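Local structure of lovastatin nonaketide synthase, polyketide synthase component (Aspergillus terreus, 7CPX) at residues Tyr6-Ile11 with Gln194-Gln199; Val12-Gly17 with Asp264-Val269; Leu190-Leu195 with Val251-Leu256; Cys268-Thr273 with Ala443-Tyr448; Cys314-Ala319 with Leu377-Phe382. The protein builds the nonaketide precursor of lovastatin from malonyl-CoA as a homodimeric multidomain polyketide synthase that works together with the partner protein lovC. The protein carries 2 engineered substitutions. All coordinates share one frame; numbering follows the deposited sequence.

Contact 1 of 5, residues Tyr6-Ile11 with Gln194-Gln199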
# COMPACT_ATOMS: atom_id res chain seq x y z
N TYR A 6 49.30 -11.25 -42.46
CA TYR A 6 49.56 -11.03 -41.05
C TYR A 6 49.59 -12.37 -40.31
O TYR A 6 49.04 -13.36 -40.78
CB TYR A 6 48.49 -10.12 -40.46
CG TYR A 6 48.39 -8.78 -41.16
CD1 TYR A 6 49.49 -8.21 -41.78
CD2 TYR A 6 47.19 -8.09 -41.21
CE1 TYR A 6 49.41 -7.00 -42.43
CE2 TYR A 6 47.09 -6.87 -41.85
CZ TYR A 6 48.20 -6.33 -42.46
OH TYR A 6 48.11 -5.12 -43.10
N PRO A 7 50.25 -12.41 -39.14
CA PRO A 7 50.41 -13.69 -38.43
C PRO A 7 49.09 -14.41 -38.23
O PRO A 7 48.93 -15.56 -38.65
CB PRO A 7 51.04 -13.27 -37.09
CG PRO A 7 51.69 -11.96 -37.36
CD PRO A 7 50.84 -11.29 -38.39
N ASN A 8 48.15 -13.75 -37.57
CA ASN A 8 46.79 -14.25 -37.46
C ASN A 8 45.95 -13.67 -38.59
O ASN A 8 46.06 -12.48 -38.91
CB ASN A 8 46.18 -13.88 -36.10
CG ASN A 8 46.92 -14.52 -34.94
OD1 ASN A 8 47.47 -13.83 -34.08
ND2 ASN A 8 46.93 -15.85 -34.91
N GLU A 9 45.13 -14.51 -39.19
CA GLU A 9 44.38 -14.09 -40.36
C GLU A 9 43.53 -12.87 -40.02
O GLU A 9 42.75 -12.92 -39.06
CB GLU A 9 43.49 -15.22 -40.88
CG GLU A 9 42.72 -14.85 -42.14
CD GLU A 9 42.20 -16.07 -42.88
OE1 GLU A 9 42.35 -17.19 -42.35
OE2 GLU A 9 41.65 -15.90 -43.98
N PRO A 10 43.65 -11.76 -40.75
CA PRO A 10 42.92 -10.55 -40.38
C PRO A 10 41.43 -10.67 -40.62
O PRO A 10 40.98 -10.79 -41.76
CB PRO A 10 43.54 -9.48 -41.28
CG PRO A 10 43.99 -10.23 -42.48
CD PRO A 10 44.46 -11.56 -41.97
N ILE A 11 40.65 -10.65 -39.53
CA ILE A 11 39.21 -10.65 -39.69
C ILE A 11 38.81 -9.36 -40.40
O ILE A 11 39.58 -8.40 -40.48
CB ILE A 11 38.52 -10.78 -38.32
CG1 ILE A 11 39.00 -12.06 -37.63
CG2 ILE A 11 37.02 -10.80 -38.47
CD1 ILE A 11 38.84 -13.32 -38.46
N GLN A 194 36.63 -17.21 -33.25
CA GLN A 194 35.76 -18.18 -33.91
C GLN A 194 35.94 -18.15 -35.41
O GLN A 194 35.75 -19.17 -36.08
CB GLN A 194 34.30 -17.90 -33.54
CG GLN A 194 33.31 -18.88 -34.15
CD GLN A 194 33.57 -20.31 -33.74
OE1 GLN A 194 34.25 -20.58 -32.75
NE2 GLN A 194 33.04 -21.25 -34.51
N LEU A 195 36.32 -16.99 -35.96
CA LEU A 195 36.55 -16.90 -37.40
C LEU A 195 37.93 -17.42 -37.78
O LEU A 195 38.12 -17.89 -38.90
CB LEU A 195 36.37 -15.46 -37.86
CG LEU A 195 34.94 -14.94 -37.76
CD1 LEU A 195 34.92 -13.45 -37.97
CD2 LEU A 195 34.04 -15.63 -38.77
N ARG A 196 38.89 -17.35 -36.86
CA ARG A 196 40.24 -17.81 -37.16
C ARG A 196 40.37 -19.32 -37.02
O ARG A 196 41.36 -19.89 -37.49
CB ARG A 196 41.24 -17.11 -36.25
CG ARG A 196 41.46 -15.66 -36.63
CD ARG A 196 42.22 -14.90 -35.56
NE ARG A 196 42.63 -13.58 -36.03
CZ ARG A 196 43.18 -12.65 -35.27
NH1 ARG A 196 43.37 -12.84 -33.97
NH2 ARG A 196 43.54 -11.49 -35.82
N THR A 197 39.41 -19.98 -36.38
CA THR A 197 39.40 -21.44 -36.33
C THR A 197 38.88 -22.06 -37.61
O THR A 197 39.13 -23.24 -37.86
CB THR A 197 38.54 -21.92 -35.16
OG1 THR A 197 37.20 -21.45 -35.31
CG2 THR A 197 39.11 -21.43 -33.84
N GLY A 198 38.17 -21.29 -38.43
CA GLY A 198 37.58 -21.80 -39.65
C GLY A 198 36.28 -22.55 -39.46
O GLY A 198 35.70 -23.01 -40.45
N GLN A 199 35.80 -22.68 -38.22
CA GLN A 199 34.55 -23.38 -37.97
C GLN A 199 33.33 -22.55 -38.32
O GLN A 199 32.24 -23.11 -38.46
CB GLN A 199 34.49 -23.80 -36.50
CG GLN A 199 35.63 -24.70 -36.06
CD GLN A 199 35.69 -24.88 -34.56
OE1 GLN A 199 34.74 -24.55 -33.85
NE2 GLN A 199 36.81 -25.39 -34.07

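Contact 2 of 5, residues Val12-Gly17 with Asp264-Val269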
# COMPACT_ATOMS: atom_id res chain seq x y z
N VAL A 12 37.60 -9.35 -40.94
CA VAL A 12 37.15 -8.22 -41.75
C VAL A 12 35.70 -7.89 -41.42
O VAL A 12 34.85 -8.78 -41.38
CB VAL A 12 37.32 -8.53 -43.25
CG1 VAL A 12 36.23 -9.45 -43.74
CG2 VAL A 12 37.33 -7.25 -44.05
N VAL A 13 35.44 -6.61 -41.17
CA VAL A 13 34.08 -6.10 -41.05
C VAL A 13 33.56 -5.85 -42.46
O VAL A 13 34.01 -4.93 -43.14
CB VAL A 13 34.03 -4.81 -40.21
CG1 VAL A 13 32.60 -4.33 -40.10
CG2 VAL A 13 34.63 -5.03 -38.84
N VAL A 14 32.60 -6.68 -42.88
CA VAL A 14 32.01 -6.55 -44.20
C VAL A 14 30.72 -5.74 -44.19
O VAL A 14 30.33 -5.20 -45.23
CB VAL A 14 31.72 -7.94 -44.80
CG1 VAL A 14 33.00 -8.72 -44.97
CG2 VAL A 14 30.75 -8.71 -43.92
N GLY A 15 30.05 -5.65 -43.05
CA GLY A 15 28.81 -4.90 -42.96
C GLY A 15 28.45 -4.64 -41.52
O GLY A 15 28.96 -5.30 -40.61
N SER A 16 27.56 -3.67 -41.33
CA SER A 16 27.17 -3.29 -39.98
C SER A 16 25.74 -2.79 -39.98
O SER A 16 25.24 -2.27 -40.98
CB SER A 16 28.11 -2.21 -39.42
OG SER A 16 28.13 -1.07 -40.25
N GLY A 17 25.10 -2.95 -38.84
CA GLY A 17 23.77 -2.40 -38.62
C GLY A 17 23.72 -1.72 -37.27
O GLY A 17 24.12 -2.28 -36.26
N ASP A 264 32.23 -10.04 -50.72
CA ASP A 264 31.51 -9.15 -49.82
C ASP A 264 32.28 -7.84 -49.68
O ASP A 264 33.47 -7.84 -49.37
CB ASP A 264 31.32 -9.79 -48.45
CG ASP A 264 30.54 -11.08 -48.52
OD1 ASP A 264 29.66 -11.20 -49.40
OD2 ASP A 264 30.79 -11.98 -47.69
N THR A 265 31.58 -6.72 -49.92
CA THR A 265 32.20 -5.42 -49.74
C THR A 265 32.67 -5.25 -48.30
O THR A 265 31.95 -5.59 -47.36
CB THR A 265 31.22 -4.31 -50.11
OG1 THR A 265 30.93 -4.38 -51.51
CG2 THR A 265 31.82 -2.94 -49.80
N ILE A 266 33.87 -4.73 -48.14
CA ILE A 266 34.53 -4.68 -46.85
C ILE A 266 34.41 -3.28 -46.26
O ILE A 266 34.67 -2.28 -46.93
CB ILE A 266 36.01 -5.09 -46.99
CG1 ILE A 266 36.10 -6.61 -47.21
CG2 ILE A 266 36.79 -4.66 -45.76
CD1 ILE A 266 37.45 -7.09 -47.66
N GLU A 267 34.02 -3.22 -44.99
CA GLU A 267 34.00 -1.97 -44.25
C GLU A 267 35.35 -1.67 -43.61
O GLU A 267 35.81 -0.53 -43.63
CB GLU A 267 32.91 -1.99 -43.18
CG GLU A 267 31.49 -2.07 -43.72
CD GLU A 267 30.45 -1.84 -42.65
OE1 GLU A 267 30.81 -1.82 -41.46
OE2 GLU A 267 29.26 -1.68 -43.00
N CYS A 268 36.00 -2.69 -43.04
CA CYS A 268 37.34 -2.50 -42.50
C CYS A 268 37.94 -3.86 -42.21
O CYS A 268 37.31 -4.90 -42.45
CB CYS A 268 37.32 -1.64 -41.23
SG CYS A 268 36.46 -2.38 -39.83
N VAL A 269 39.16 -3.86 -41.70
CA VAL A 269 39.90 -5.08 -41.39
C VAL A 269 40.28 -5.03 -39.92
O VAL A 269 41.11 -4.22 -39.52
CB VAL A 269 41.14 -5.23 -42.28
CG1 VAL A 269 42.14 -6.17 -41.64
CG2 VAL A 269 40.75 -5.74 -43.65

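Contact 3 of 5, residues Leu190-Leu195 with Val251-Leu256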
# COMPACT_ATOMS: atom_id res chain seq x y z
N LEU A 190 36.14 -12.76 -29.43
CA LEU A 190 35.68 -14.13 -29.51
C LEU A 190 35.27 -14.46 -30.94
O LEU A 190 35.72 -15.45 -31.52
CB LEU A 190 34.53 -14.36 -28.54
CG LEU A 190 34.88 -14.08 -27.08
CD1 LEU A 190 33.68 -14.33 -26.20
CD2 LEU A 190 36.05 -14.93 -26.63
N ALA A 191 34.45 -13.59 -31.54
CA ALA A 191 34.08 -13.79 -32.93
C ALA A 191 35.32 -13.93 -33.79
O ALA A 191 35.45 -14.87 -34.58
CB ALA A 191 33.21 -12.63 -33.42
N VAL A 192 36.29 -13.03 -33.59
CA VAL A 192 37.53 -13.11 -34.34
C VAL A 192 38.15 -14.49 -34.16
O VAL A 192 38.48 -15.18 -35.14
CB VAL A 192 38.50 -12.00 -33.90
CG1 VAL A 192 39.92 -12.30 -34.35
CG2 VAL A 192 38.04 -10.66 -34.44
N GLN A 193 38.26 -14.94 -32.91
CA GLN A 193 38.80 -16.27 -32.66
C GLN A 193 37.96 -17.31 -33.38
O GLN A 193 38.49 -18.18 -34.08
CB GLN A 193 38.85 -16.54 -31.16
CG GLN A 193 39.73 -15.57 -30.38
CD GLN A 193 41.18 -15.64 -30.80
OE1 GLN A 193 41.80 -14.62 -31.09
NE2 GLN A 193 41.74 -16.84 -30.82
N GLN A 194 36.63 -17.21 -33.25
CA GLN A 194 35.76 -18.18 -33.91
C GLN A 194 35.94 -18.15 -35.41
O GLN A 194 35.75 -19.17 -36.08
CB GLN A 194 34.30 -17.90 -33.54
CG GLN A 194 33.31 -18.88 -34.15
CD GLN A 194 33.57 -20.31 -33.74
OE1 GLN A 194 34.25 -20.58 -32.75
NE2 GLN A 194 33.04 -21.25 -34.51
N LEU A 195 36.32 -16.99 -35.96
CA LEU A 195 36.55 -16.90 -37.40
C LEU A 195 37.93 -17.42 -37.78
O LEU A 195 38.12 -17.89 -38.90
CB LEU A 195 36.37 -15.46 -37.86
CG LEU A 195 34.94 -14.94 -37.76
CD1 LEU A 195 34.92 -13.45 -37.97
CD2 LEU A 195 34.04 -15.63 -38.77
N VAL A 251 27.91 -6.21 -36.19
CA VAL A 251 29.02 -6.14 -37.13
C VAL A 251 29.25 -7.54 -37.68
O VAL A 251 29.51 -8.48 -36.91
CB VAL A 251 30.29 -5.59 -36.47
CG1 VAL A 251 31.52 -6.05 -37.21
CG2 VAL A 251 30.24 -4.08 -36.41
N VAL A 252 29.15 -7.69 -38.99
CA VAL A 252 29.41 -8.98 -39.63
C VAL A 252 30.92 -9.10 -39.83
O VAL A 252 31.54 -8.27 -40.50
CB VAL A 252 28.67 -9.09 -40.97
CG1 VAL A 252 28.82 -10.49 -41.54
CG2 VAL A 252 27.20 -8.74 -40.79
N LEU A 253 31.50 -10.14 -39.24
CA LEU A 253 32.93 -10.37 -39.26
C LEU A 253 33.23 -11.65 -40.03
O LEU A 253 32.51 -12.65 -39.90
CB LEU A 253 33.49 -10.49 -37.84
CG LEU A 253 33.32 -9.26 -36.95
CD1 LEU A 253 33.84 -9.55 -35.56
CD2 LEU A 253 34.05 -8.09 -37.55
N LYS A 254 34.29 -11.62 -40.83
CA LYS A 254 34.72 -12.78 -41.58
C LYS A 254 36.23 -12.72 -41.74
O LYS A 254 36.85 -11.67 -41.59
CB LYS A 254 34.05 -12.84 -42.96
CG LYS A 254 32.54 -12.70 -42.92
CD LYS A 254 31.93 -12.74 -44.30
CE LYS A 254 32.11 -14.10 -44.96
NZ LYS A 254 31.33 -14.22 -46.22
N THR A 255 36.82 -13.88 -42.02
CA THR A 255 38.23 -13.89 -42.38
C THR A 255 38.39 -13.21 -43.73
O THR A 255 37.59 -13.40 -44.64
CB THR A 255 38.76 -15.32 -42.43
OG1 THR A 255 38.38 -15.94 -43.66
CG2 THR A 255 38.23 -16.15 -41.27
N LEU A 256 39.45 -12.40 -43.85
CA LEU A 256 39.62 -11.60 -45.05
C LEU A 256 39.52 -12.47 -46.30
O LEU A 256 38.84 -12.10 -47.27
CB LEU A 256 40.97 -10.88 -45.00
CG LEU A 256 41.29 -9.93 -46.16
CD1 LEU A 256 40.19 -8.91 -46.35
CD2 LEU A 256 42.62 -9.24 -45.92

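Contact 4 of 5, residues Cys268-Thr273 with Ala443-Tyr448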
# COMPACT_ATOMS: atom_id res chain seq x y z
N CYS A 268 36.00 -2.69 -43.04
CA CYS A 268 37.34 -2.50 -42.50
C CYS A 268 37.94 -3.86 -42.21
O CYS A 268 37.31 -4.90 -42.45
CB CYS A 268 37.32 -1.64 -41.23
SG CYS A 268 36.46 -2.38 -39.83
N VAL A 269 39.16 -3.86 -41.70
CA VAL A 269 39.90 -5.08 -41.39
C VAL A 269 40.28 -5.03 -39.92
O VAL A 269 41.11 -4.22 -39.52
CB VAL A 269 41.14 -5.23 -42.28
CG1 VAL A 269 42.14 -6.17 -41.64
CG2 VAL A 269 40.75 -5.74 -43.65
N ILE A 270 39.69 -5.92 -39.13
CA ILE A 270 40.12 -6.13 -37.75
C ILE A 270 41.35 -7.03 -37.81
O ILE A 270 41.24 -8.26 -37.93
CB ILE A 270 39.01 -6.75 -36.89
CG1 ILE A 270 37.77 -5.85 -36.93
CG2 ILE A 270 39.48 -6.92 -35.46
CD1 ILE A 270 36.59 -6.41 -36.17
N ARG A 271 42.53 -6.41 -37.75
CA ARG A 271 43.77 -7.17 -37.85
C ARG A 271 43.99 -8.04 -36.62
O ARG A 271 44.42 -9.19 -36.74
CB ARG A 271 44.94 -6.20 -38.04
CG ARG A 271 46.30 -6.85 -38.07
CD ARG A 271 47.35 -5.87 -38.57
NE ARG A 271 48.68 -6.46 -38.65
CZ ARG A 271 49.69 -5.95 -39.33
NH1 ARG A 271 49.55 -4.85 -40.05
NH2 ARG A 271 50.87 -6.56 -39.31
N GLU A 272 43.70 -7.50 -35.44
CA GLU A 272 43.89 -8.24 -34.20
C GLU A 272 43.00 -7.64 -33.13
O GLU A 272 42.72 -6.44 -33.14
CB GLU A 272 45.36 -8.21 -33.76
CG GLU A 272 45.67 -9.07 -32.55
CD GLU A 272 45.47 -10.55 -32.82
OE1 GLU A 272 45.30 -10.93 -34.00
OE2 GLU A 272 45.49 -11.34 -31.85
N THR A 273 42.56 -8.49 -32.21
CA THR A 273 41.69 -8.06 -31.11
C THR A 273 42.11 -8.83 -29.86
O THR A 273 41.67 -9.96 -29.64
CB THR A 273 40.22 -8.30 -31.44
OG1 THR A 273 39.91 -7.73 -32.72
CG2 THR A 273 39.33 -7.67 -30.38
N ALA A 443 41.29 -3.62 -29.85
CA ALA A 443 41.19 -4.06 -31.23
C ALA A 443 42.03 -3.15 -32.11
O ALA A 443 42.03 -1.93 -31.94
CB ALA A 443 39.74 -4.06 -31.71
N ILE A 444 42.74 -3.75 -33.05
CA ILE A 444 43.50 -3.02 -34.06
C ILE A 444 42.74 -3.15 -35.37
O ILE A 444 42.47 -4.26 -35.83
CB ILE A 444 44.94 -3.55 -34.18
CG1 ILE A 444 45.65 -3.46 -32.83
CG2 ILE A 444 45.69 -2.78 -35.24
CD1 ILE A 444 47.04 -4.05 -32.82
N ILE A 445 42.39 -2.02 -35.97
CA ILE A 445 41.58 -1.99 -37.18
C ILE A 445 42.34 -1.22 -38.24
O ILE A 445 43.19 -0.38 -37.94
CB ILE A 445 40.20 -1.37 -36.91
CG1 ILE A 445 39.56 -2.03 -35.69
CG2 ILE A 445 39.30 -1.52 -38.12
CD1 ILE A 445 38.19 -1.52 -35.34
N GLU A 446 42.03 -1.52 -39.50
CA GLU A 446 42.72 -0.91 -40.62
C GLU A 446 41.74 -0.77 -41.78
O GLU A 446 40.70 -1.43 -41.82
CB GLU A 446 43.94 -1.73 -41.05
CG GLU A 446 44.96 -1.94 -39.95
CD GLU A 446 46.15 -2.77 -40.41
OE1 GLU A 446 46.08 -3.33 -41.52
OE2 GLU A 446 47.14 -2.86 -39.66
N GLU A 447 42.09 0.10 -42.72
CA GLU A 447 41.33 0.18 -43.96
C GLU A 447 41.67 -1.01 -44.84
O GLU A 447 42.82 -1.45 -44.90
CB GLU A 447 41.63 1.49 -44.69
CG GLU A 447 43.04 1.57 -45.27
CD GLU A 447 43.26 2.83 -46.08
OE1 GLU A 447 42.28 3.33 -46.68
OE2 GLU A 447 44.40 3.32 -46.12
N TYR A 448 40.67 -1.53 -45.55
CA TYR A 448 40.94 -2.56 -46.53
C TYR A 448 41.52 -1.91 -47.78
O TYR A 448 40.89 -1.05 -48.41
CB TYR A 448 39.67 -3.33 -46.87
CG TYR A 448 39.88 -4.34 -47.98
CD1 TYR A 448 40.86 -5.31 -47.88
CD2 TYR A 448 39.10 -4.31 -49.12
CE1 TYR A 448 41.07 -6.22 -48.89
CE2 TYR A 448 39.30 -5.22 -50.14
CZ TYR A 448 40.28 -6.17 -50.02
OH TYR A 448 40.48 -7.08 -51.03

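Contact 5 of 5, residues Cys314-Ala319 with Leu377-Phe382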
# COMPACT_ATOMS: atom_id res chain seq x y z
N CYS A 314 49.16 2.91 -34.75
CA CYS A 314 47.84 3.34 -35.16
C CYS A 314 47.74 4.86 -35.05
O CYS A 314 48.06 5.43 -34.00
CB CYS A 314 46.75 2.68 -34.32
SG CYS A 314 46.91 2.97 -32.54
N GLN A 315 47.31 5.50 -36.13
CA GLN A 315 47.21 6.95 -36.16
C GLN A 315 45.99 7.46 -35.39
O GLN A 315 45.98 8.62 -34.98
CB GLN A 315 47.15 7.45 -37.60
CG GLN A 315 48.31 6.99 -38.46
CD GLN A 315 48.12 5.58 -39.00
OE1 GLN A 315 47.11 5.28 -39.63
NE2 GLN A 315 49.09 4.71 -38.75
N PHE A 316 44.99 6.62 -35.20
CA PHE A 316 43.81 6.95 -34.41
C PHE A 316 43.62 5.88 -33.35
O PHE A 316 43.98 4.72 -33.54
CB PHE A 316 42.56 7.07 -35.29
CG PHE A 316 41.30 7.35 -34.52
CD1 PHE A 316 41.18 8.49 -33.75
CD2 PHE A 316 40.24 6.47 -34.58
CE1 PHE A 316 40.02 8.74 -33.05
CE2 PHE A 316 39.07 6.72 -33.89
CZ PHE A 316 38.96 7.86 -33.12
N PHE A 317 43.06 6.29 -32.21
CA PHE A 317 42.87 5.38 -31.08
C PHE A 317 41.51 5.68 -30.46
O PHE A 317 41.36 6.65 -29.71
CB PHE A 317 43.98 5.55 -30.06
CG PHE A 317 44.03 4.45 -29.04
CD1 PHE A 317 43.16 4.44 -27.96
CD2 PHE A 317 44.95 3.43 -29.15
CE1 PHE A 317 43.21 3.44 -27.03
CE2 PHE A 317 45.00 2.41 -28.22
CZ PHE A 317 44.13 2.42 -27.15
N GLU A 318 40.52 4.85 -30.78
CA GLU A 318 39.22 5.00 -30.15
C GLU A 318 39.33 4.56 -28.70
O GLU A 318 39.19 3.37 -28.39
CB GLU A 318 38.15 4.20 -30.89
CG GLU A 318 36.74 4.73 -30.70
CD GLU A 318 36.19 4.48 -29.31
OE1 GLU A 318 36.68 3.56 -28.62
OE2 GLU A 318 35.25 5.20 -28.91
N ALA A 319 39.60 5.51 -27.82
CA ALA A 319 39.80 5.21 -26.42
C ALA A 319 38.47 4.91 -25.74
O ALA A 319 37.39 5.29 -26.20
CB ALA A 319 40.48 6.39 -25.72
N LEU A 377 34.47 0.62 -32.04
CA LEU A 377 34.91 -0.07 -33.24
C LEU A 377 34.33 0.60 -34.48
O LEU A 377 35.06 0.89 -35.44
CB LEU A 377 34.51 -1.54 -33.18
CG LEU A 377 34.98 -2.40 -34.35
CD1 LEU A 377 35.73 -3.61 -33.84
CD2 LEU A 377 33.80 -2.83 -35.21
N MET A 378 33.03 0.89 -34.46
CA MET A 378 32.42 1.57 -35.59
C MET A 378 33.13 2.89 -35.86
O MET A 378 33.49 3.20 -37.00
CB MET A 378 30.93 1.79 -35.34
CG MET A 378 30.12 0.52 -35.15
SD MET A 378 29.38 -0.11 -36.68
CE MET A 378 30.82 -0.64 -37.59
N LYS A 379 33.37 3.67 -34.80
CA LYS A 379 34.08 4.93 -34.97
C LYS A 379 35.46 4.69 -35.56
O LYS A 379 35.94 5.47 -36.39
CB LYS A 379 34.18 5.65 -33.63
CG LYS A 379 34.82 7.03 -33.70
CD LYS A 379 34.58 7.80 -32.42
CE LYS A 379 35.16 9.21 -32.49
NZ LYS A 379 34.89 9.98 -31.25
N ALA A 380 36.12 3.61 -35.14
CA ALA A 380 37.41 3.27 -35.72
C ALA A 380 37.25 2.72 -37.13
O ALA A 380 38.13 2.92 -37.98
CB ALA A 380 38.14 2.27 -34.83
N SER A 381 36.14 2.04 -37.40
CA SER A 381 35.95 1.44 -38.72
C SER A 381 35.67 2.52 -39.75
O SER A 381 36.48 2.75 -40.66
CB SER A 381 34.80 0.43 -38.67
OG SER A 381 34.53 -0.10 -39.95
N PHE A 382 34.55 3.23 -39.61
CA PHE A 382 34.18 4.24 -40.59
C PHE A 382 35.34 5.20 -40.82
O PHE A 382 35.75 5.43 -41.96
CB PHE A 382 32.94 5.00 -40.11
CG PHE A 382 31.77 4.12 -39.79
CD1 PHE A 382 31.55 2.95 -40.48
CD2 PHE A 382 30.89 4.47 -38.78
CE1 PHE A 382 30.47 2.14 -40.18
CE2 PHE A 382 29.81 3.67 -38.47
CZ PHE A 382 29.60 2.50 -39.17

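Contact 1 of 5, residues Tyr6-Ile11 with Gln194-Gln199
Asn8 lays its CB over the centre of one face of the Arg196 guanidinium, Asn8 CB standing 3.3 Å from Arg196 CZ, while the carbonyl oxygen of Glu9 lies at the edge of the same group, near its plane. The two side chains cross at about a right angle, and the Asn8 amide is turned 30° from the guanidinium; the amide carbon Asn8 CG is farther off, 4.0 Å from Arg196 NH1. At the edge, Arg196 NE donates to Glu9 O at 3.1 Å with an N-H...O angle of 165°. An extended arginine chain, with NE anti to CB (chi3 170°), carries the donor that far. Its NH2 goes on to a salt bridge with Glu272, and the Glu9 carboxylate turns to Ser257, so both charged ends have partners beyond the contact. The apolar part is smaller: Ile11 CD1 rests on Leu195 CB, and Ile11 CG2 meets Leu195 CD1 at 3.4 Å. In the ketosynthase domain, the loop 6-11 passes beside the C-terminal part of helix 183-196 and leads into strand 11-19 of the central sheet; Ile11 and Leu195 also pack on Leu253 and Thr255 of strand 247-255, and Thr197 meets Gln193 of the second subunit.

Contact 2 of 5, residues Val12-Gly17 with Asp264-Val269
Val13 O faces two backbone donors, Glu267 N and Cys268 N, and this is the close-fitting part of the contact. The evidence rests on Cys268 N, which lies in the carbonyl plane on a lone pair, 3.0 Å from Val13 O and with an N-H...O angle of 155°; the modelled distance from Glu267 N to the same oxygen is too short to be relied on. On one face of the sheet Val13 CG2 touches Cys268 SG at 3.4 Å, in a layer covered by helix 369-386 through Ser381. Val12 and Val269 point to the other face, where the modelled fit is doubtful. Two residues facing one make a classic beta bulge, placed where strand 268-277 joins strand 11-19 in the sheet of the ketosynthase, which has the thiolase fold. Glu267 leans from the bulge along strand 11-19 with its chain extended beyond CG, and Ser16 OG lies 3.0 Å from both Glu267 OE1 and Glu267 OE2. The pairing is looser toward Asp264. There Val14 CG1 meets Asp264 CB at 4.0 Å, and the Val14 and Thr265 carbonyl oxygens face each other as two acceptors, both hydrogen-bonded by Lys923 NZ. Thr265 is partly exposed, whereas the carboxylate of buried Asp264 is divided between Lys514 and Lys254.

Contact 3 of 5, residues Leu190-Leu195 with Val251-Leu256
Helix 190-195 brings Leu195 against Leu253 by running beside strand 251-255 with an axis separation of 8.1 Å at closest approach and 35° between their N-to-C directions. Leu253 points at the helix and is touched at two levels. Its CD1 meets the helix one turn back, Leu253 CD1 lying 3.8 Å from Ala191 CB and, more distantly, 4.5 Å from Val192 CG2. Its CB is approached by Leu195 CD1, at 3.3 Å, a methyl that also lies against the Leu253 carbonyl, while Leu195 CD2 reaches toward Lys254 CA. At the C-terminal end of the strand, Thr255 CG2 lies 3.9 Å from Leu195 CB. In this threonine OG1 stands between the backbone N and the carbonyl carbon (chi1 79°), and it caps Gln258 N at the start of helix 256-261, so Thr255 serves as N-cap with its hydroxyl and packs on helix 183-196 with its methyl. Lys254 points away, its NZ paired with Asp262 and Asp264. Strand 247-255 spends its backbone bonds on strands 11-19 and 203-209, and Leu190 and Gln194 on the helix touch Met175 and His189 of the second subunit. The surfaces here are therefore mainly aliphatic, with methyls also resting on backbone carbonyls, and the attachment of helix to sheet depends on fit and burial, not on directed bonds, with the polar ends engaged outside it.

Contact 4 of 5, residues Cys268-Thr273 with Ala443-Tyr448
Arg271 NH1 and Glu446 OE2 form a salt bridge of 3.1 Å (N-H...O 158°), on the syn lone pair of OE2 and near the guanidinium plane; the carboxylate is turned 78° to that plane. Each partner is shared: Arg271 NH2 bonds to Ala303 O and the guanidinium meets Tyr6 in a cation-pi contact, while Glu446 OE2 also pairs with Arg428 and OE1 accepts from Gln3. Between strands 268-277 and 439-446, antiparallel neighbours in the ketosynthase sheet, Val269 N and O are both satisfied by Glu446, with Val269 N to Glu446 O at 2.9 Å. Ile444 N gives Glu272 O a nearly straight bond (2.7 Å, 177°). Ile444 O faces two residues in a classic beta bulge and receives weak bonds from Arg271 N, 2.9 Å but bent, and Glu272 N, 3.5 Å. The Glu272 carboxylate is taken by Arg196 and Gln302. Arg271 thus meets a carboxylate, a carbonyl oxygen and a ring, Glu446 two arginines and an amide donor, consistent with both remaining ionised.

Contact 5 of 5, residues Cys314-Ala319 with Leu377-Phe382
Glu318 and Lys379 cross at about a right angle, Glu318 CG lying 4.0 Å from Lys379 CB and 4.1 Å from Lys379 CD. With Phe316 they bury most of the surface here, and it is their carbon atoms that do the touching. Glu318 bends at chi2 (-71°), which places CD off the line of the first bonds; its OE2 accepts from Ala361 N and remains 5.3 Å from Lys379 NZ, so the opposite charges are near but do not form a bridge. Lys379, extended beyond CG, runs past both partners and delivers NZ to Pro391 O. Along the way its CE meets the ring of Phe316 obliquely, Lys379 CE to Phe316 CZ being 4.1 Å. The ring also turns an edge to the helix backbone, with Phe316 CE2 4.2 Å from Ala380 CA near the ring plane. Glu318 lies about 6 Å, side chain to side chain, from His320, a predicted ketosynthase active-site residue. In the fold, strand 316-318 has strands 428-435 and 356-358 as its sheet neighbours, and helix 369-386 packs on it at an axis distance of 8.3 Å in a nearly antiparallel sense (157°), with Ala380 also resting on Val431 of strand 428-435.

All five contacts belong to the ketosynthase and gather around its large mixed sheet. Contacts 2 and 4 pair strand 268-277 with strand 11-19 and with strand 439-446, share Cys268 and Val269, and have centres about 10 Å apart. Contacts 1 and 3 both use helix 183-196, with centres about 7 Å apart, and both reach the second subunit. Contact 5 brings helix 369-386 to the sheet, about 9 Å from contact 4 between centres and about 21 Å from contact 1. Along the chain, contacts 1 and 2 interleave, contact 3 falls within the span of contact 2, and contact 5 within that of contact 4, so early and late strands are joined in one domain core.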